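PDB 6HV6: toxin PAU_02230 from Photorhabdus asymbiotica subsp. asymbiotica ATCC 43949, which is a bacterial toxin, known as PaTox, with a mixed fold of helices and antiparallel sheet. Local coordinates for residues A[76-90]-A[128-140]. The protein carries 1 engineered substitution. Numbering follows the deposited sequence.
Sequences IKYNQENFDTMQRMA and LSLDKKIERYISP
Met86 lies over one face of the Tyr137 ring, its CG 3.8 Å from the ring centroid and its SD also above the face, 4.5 Å from the centroid, so a CH-pi and a Met-aromatic contact share that face. They sit between two packed helices, 80-90 and 130-138, which run 45° apart with axes 9.3 Å from each other. With CG anti to the backbone N (chi1 164°) and the chain extended to SD, Met86 crosses the ring at about a right angle and SD meets Ile134 CG1; the bend at chi3 turns only CE. Ile138 is a knob in a hole formed by Asn82, Thr85, Met86 and Met89; its CG2 packs against Thr85 CG2 at 3.8 Å, while CD1 reaches the Asn82 amide. Ile134 fits CG2 against the Asn82 backbone carbonyl and brings CD1 to the edge of the Phe83 ring. Helix 144-176 backs this core, with Ile158 against Met86 and Met154 against Ile134. Tyr137 OH, beside Ala90 CA and CB, shares a hydrogen bond with the hydroxyl of Tyr110. Where the helices begin, Asp131 OD1 accepts from Asn79 N at 2.7 Å through its syn lone pair, in a nearly straight bond (168°). One water accepts from Asn82 ND2 and donates to both Asp131 O and Asp131 OD1.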
# COMPACT_ATOMS: atom_id res chain seq x y z
N ILE A 76 -10.99 -2.05 16.56
CA ILE A 76 -11.38 -3.37 17.02
C ILE A 76 -10.80 -3.58 18.41
O ILE A 76 -9.62 -3.29 18.64
CB ILE A 76 -10.89 -4.47 16.05
CG1 ILE A 76 -11.31 -4.13 14.61
CG2 ILE A 76 -11.44 -5.82 16.48
CD1 ILE A 76 -12.81 -4.20 14.38
N LYS A 77 -11.62 -4.07 19.33
CA LYS A 77 -11.15 -4.41 20.67
C LYS A 77 -10.55 -5.81 20.66
O LYS A 77 -11.21 -6.77 20.24
CB LYS A 77 -12.31 -4.34 21.67
CG LYS A 77 -11.87 -4.40 23.13
CD LYS A 77 -12.57 -5.53 23.88
CE LYS A 77 -12.06 -5.63 25.31
NZ LYS A 77 -12.77 -6.69 26.09
N TYR A 78 -9.30 -5.93 21.10
CA TYR A 78 -8.64 -7.22 21.19
C TYR A 78 -7.44 -7.10 22.11
O TYR A 78 -6.93 -6.00 22.36
CB TYR A 78 -8.20 -7.73 19.81
CG TYR A 78 -7.17 -6.85 19.16
CD1 TYR A 78 -7.55 -5.70 18.48
CD2 TYR A 78 -5.82 -7.16 19.23
CE1 TYR A 78 -6.61 -4.88 17.91
CE2 TYR A 78 -4.87 -6.34 18.66
CZ TYR A 78 -5.28 -5.20 18.00
OH TYR A 78 -4.35 -4.38 17.42
N ASN A 79 -6.99 -8.24 22.63
CA ASN A 79 -5.79 -8.28 23.46
C ASN A 79 -4.56 -8.21 22.56
O ASN A 79 -4.28 -9.16 21.81
CB ASN A 79 -5.77 -9.54 24.31
CG ASN A 79 -4.63 -9.54 25.31
OD1 ASN A 79 -3.46 -9.64 24.95
ND2 ASN A 79 -4.96 -9.41 26.59
N GLN A 80 -3.82 -7.10 22.63
CA GLN A 80 -2.71 -6.90 21.71
C GLN A 80 -1.64 -7.97 21.87
O GLN A 80 -1.11 -8.49 20.88
CB GLN A 80 -2.10 -5.51 21.92
CG GLN A 80 -1.03 -5.14 20.88
CD GLN A 80 -1.57 -5.06 19.47
OE1 GLN A 80 -2.48 -4.27 19.18
NE2 GLN A 80 -1.03 -5.88 18.57
N GLU A 81 -1.33 -8.34 23.11
CA GLU A 81 -0.27 -9.31 23.37
C GLU A 81 -0.63 -10.68 22.80
O GLU A 81 0.20 -11.34 22.15
CB GLU A 81 -0.00 -9.41 24.87
CG GLU A 81 1.13 -10.34 25.23
CD GLU A 81 1.38 -10.42 26.72
OE1 GLU A 81 0.92 -9.51 27.45
OE2 GLU A 81 2.02 -11.40 27.16
N ASN A 82 -1.87 -11.13 23.02
CA ASN A 82 -2.29 -12.40 22.44
C ASN A 82 -2.33 -12.32 20.91
O ASN A 82 -1.95 -13.26 20.22
CB ASN A 82 -3.64 -12.84 23.00
CG ASN A 82 -3.56 -13.25 24.45
OD1 ASN A 82 -2.47 -13.40 24.99
ND2 ASN A 82 -4.71 -13.44 25.08
N PHE A 83 -2.80 -11.19 20.38
CA PHE A 83 -2.79 -11.01 18.93
C PHE A 83 -1.38 -11.15 18.37
O PHE A 83 -1.16 -11.87 17.39
CB PHE A 83 -3.38 -9.65 18.57
CG PHE A 83 -3.43 -9.37 17.08
CD1 PHE A 83 -4.51 -9.79 16.33
CD2 PHE A 83 -2.40 -8.68 16.46
CE1 PHE A 83 -4.55 -9.55 14.97
CE2 PHE A 83 -2.45 -8.43 15.10
CZ PHE A 83 -3.52 -8.86 14.35
N ASP A 84 -0.40 -10.48 19.00
CA ASP A 84 0.98 -10.57 18.54
C ASP A 84 1.51 -12.00 18.61
O ASP A 84 2.19 -12.46 17.69
CB ASP A 84 1.86 -9.62 19.36
CG ASP A 84 1.46 -8.15 19.20
OD1 ASP A 84 0.83 -7.78 18.19
OD2 ASP A 84 1.79 -7.34 20.10
N THR A 85 1.20 -12.72 19.69
CA THR A 85 1.59 -14.12 19.80
C THR A 85 1.00 -14.95 18.66
O THR A 85 1.70 -15.77 18.05
CB THR A 85 1.15 -14.68 21.16
OG1 THR A 85 1.83 -13.99 22.20
CG2 THR A 85 1.47 -16.15 21.26
N MET A 86 -0.28 -14.74 18.35
CA MET A 86 -0.89 -15.48 17.25
C MET A 86 -0.21 -15.18 15.92
O MET A 86 0.06 -16.09 15.12
CB MET A 86 -2.38 -15.16 17.17
CG MET A 86 -3.02 -15.58 15.85
SD MET A 86 -4.75 -15.09 15.76
CE MET A 86 -4.56 -13.33 15.46
N GLN A 87 0.10 -13.90 15.67
CA GLN A 87 0.72 -13.52 14.40
C GLN A 87 2.10 -14.14 14.25
O GLN A 87 2.48 -14.55 13.15
CB GLN A 87 0.81 -12.00 14.30
CG GLN A 87 -0.54 -11.29 14.25
CD GLN A 87 -1.36 -11.63 13.02
OE1 GLN A 87 -1.89 -12.74 12.91
NE2 GLN A 87 -1.45 -10.69 12.10
N ARG A 88 2.87 -14.21 15.34
CA ARG A 88 4.16 -14.88 15.27
C ARG A 88 3.99 -16.36 14.96
O ARG A 88 4.69 -16.91 14.10
CB ARG A 88 4.94 -14.67 16.57
CG ARG A 88 5.44 -13.22 16.78
CD ARG A 88 6.35 -13.09 18.00
NE ARG A 88 5.62 -12.89 19.25
CZ ARG A 88 5.39 -13.84 20.15
NH1 ARG A 88 5.84 -15.08 19.95
NH2 ARG A 88 4.71 -13.57 21.26
N MET A 89 3.02 -17.01 15.61
CA MET A 89 2.76 -18.42 15.35
C MET A 89 2.30 -18.63 13.92
O MET A 89 2.65 -19.63 13.29
CB MET A 89 1.71 -18.95 16.34
CG MET A 89 2.18 -18.94 17.78
SD MET A 89 0.94 -19.60 18.93
CE MET A 89 0.34 -21.01 18.00
N ALA A 90 1.50 -17.71 13.39
CA ALA A 90 0.97 -17.88 12.04
C ALA A 90 2.08 -17.94 11.01
O ALA A 90 1.96 -18.65 10.01
CB ALA A 90 -0.01 -16.76 11.71
N LEU A 128 -17.70 -17.96 19.88
CA LEU A 128 -16.66 -17.39 20.72
C LEU A 128 -16.29 -15.98 20.28
O LEU A 128 -16.35 -15.63 19.10
CB LEU A 128 -15.41 -18.28 20.69
CG LEU A 128 -15.62 -19.72 21.16
CD1 LEU A 128 -14.30 -20.48 21.22
CD2 LEU A 128 -16.31 -19.75 22.52
N SER A 129 -15.94 -15.15 21.25
CA SER A 129 -15.43 -13.82 20.95
C SER A 129 -14.09 -13.93 20.22
O SER A 129 -13.43 -14.97 20.24
CB SER A 129 -15.24 -13.01 22.23
OG SER A 129 -14.20 -13.57 22.98
N LEU A 130 -13.70 -12.82 19.59
CA LEU A 130 -12.40 -12.78 18.92
C LEU A 130 -11.27 -13.11 19.89
O LEU A 130 -10.43 -13.98 19.62
CB LEU A 130 -12.18 -11.40 18.28
CG LEU A 130 -10.84 -11.16 17.59
CD1 LEU A 130 -10.62 -12.22 16.53
CD2 LEU A 130 -10.77 -9.76 17.00
N ASP A 131 -11.24 -12.44 21.04
CA ASP A 131 -10.17 -12.71 22.01
C ASP A 131 -10.15 -14.18 22.44
O ASP A 131 -9.08 -14.75 22.66
CB ASP A 131 -10.32 -11.81 23.23
CG ASP A 131 -9.56 -10.51 23.08
OD1 ASP A 131 -8.48 -10.54 22.46
OD2 ASP A 131 -10.04 -9.47 23.55
N LYS A 132 -11.32 -14.79 22.59
CA LYS A 132 -11.37 -16.20 22.95
C LYS A 132 -10.81 -17.07 21.84
O LYS A 132 -10.01 -17.99 22.09
CB LYS A 132 -12.80 -16.61 23.28
CG LYS A 132 -12.89 -17.97 23.94
CD LYS A 132 -11.95 -18.04 25.12
CE LYS A 132 -12.30 -19.16 26.07
NZ LYS A 132 -11.48 -19.05 27.31
N LYS A 133 -11.22 -16.81 20.59
CA LYS A 133 -10.64 -17.52 19.45
C LYS A 133 -9.12 -17.38 19.41
O LYS A 133 -8.40 -18.34 19.12
CB LYS A 133 -11.24 -16.99 18.14
CG LYS A 133 -12.73 -17.33 17.92
CD LYS A 133 -13.10 -17.03 16.45
CE LYS A 133 -14.51 -17.53 16.10
NZ LYS A 133 -15.57 -16.60 16.62
N ILE A 134 -8.60 -16.18 19.68
CA ILE A 134 -7.16 -15.99 19.70
C ILE A 134 -6.53 -16.80 20.84
O ILE A 134 -5.52 -17.47 20.65
CB ILE A 134 -6.82 -14.49 19.82
CG1 ILE A 134 -7.28 -13.72 18.58
CG2 ILE A 134 -5.34 -14.30 20.02
CD1 ILE A 134 -7.14 -12.21 18.77
N GLU A 135 -7.14 -16.77 22.03
CA GLU A 135 -6.63 -17.58 23.14
C GLU A 135 -6.57 -19.05 22.77
O GLU A 135 -5.60 -19.74 23.11
CB GLU A 135 -7.51 -17.42 24.38
CG GLU A 135 -7.34 -16.14 25.13
CD GLU A 135 -8.21 -16.10 26.38
OE1 GLU A 135 -8.75 -17.17 26.76
OE2 GLU A 135 -8.36 -15.01 26.96
N ARG A 136 -7.61 -19.57 22.12
CA ARG A 136 -7.60 -20.98 21.71
C ARG A 136 -6.54 -21.23 20.65
O ARG A 136 -5.84 -22.25 20.68
CB ARG A 136 -8.98 -21.39 21.20
CG ARG A 136 -10.10 -21.18 22.23
CD ARG A 136 -9.88 -22.07 23.46
NE ARG A 136 -10.12 -23.46 23.09
CZ ARG A 136 -9.25 -24.45 23.27
NH1 ARG A 136 -8.08 -24.22 23.84
NH2 ARG A 136 -9.56 -25.68 22.88
N TYR A 137 -6.37 -20.29 19.72
CA TYR A 137 -5.35 -20.46 18.69
C TYR A 137 -3.97 -20.61 19.31
O TYR A 137 -3.20 -21.50 18.94
CB TYR A 137 -5.38 -19.27 17.74
CG TYR A 137 -4.39 -19.33 16.59
CD1 TYR A 137 -3.03 -19.08 16.79
CD2 TYR A 137 -4.83 -19.60 15.30
CE1 TYR A 137 -2.13 -19.11 15.71
CE2 TYR A 137 -3.95 -19.65 14.24
CZ TYR A 137 -2.61 -19.41 14.44
OH TYR A 137 -1.75 -19.46 13.35
N ILE A 138 -3.65 -19.73 20.26
CA ILE A 138 -2.30 -19.75 20.82
C ILE A 138 -2.13 -20.83 21.88
O ILE A 138 -1.00 -21.08 22.30
CB ILE A 138 -1.92 -18.37 21.39
CG1 ILE A 138 -2.78 -17.99 22.59
CG2 ILE A 138 -2.07 -17.30 20.32
CD1 ILE A 138 -2.44 -16.62 23.13
N SER A 139 -3.21 -21.48 22.30
CA SER A 139 -3.10 -22.51 23.33
C SER A 139 -2.46 -23.77 22.75
O SER A 139 -2.69 -24.10 21.59
CB SER A 139 -4.47 -22.86 23.91
OG SER A 139 -4.39 -23.96 24.80
N PRO A 140 -1.67 -24.50 23.54
CA PRO A 140 -1.05 -25.71 23.01
C PRO A 140 -2.00 -26.89 22.89
O PRO A 140 -1.62 -27.91 22.30
CB PRO A 140 0.07 -26.01 24.01
CG PRO A 140 -0.39 -25.40 25.27
CD PRO A 140 -1.21 -24.19 24.90
O HOH W 1 -7.05 -13.04 23.38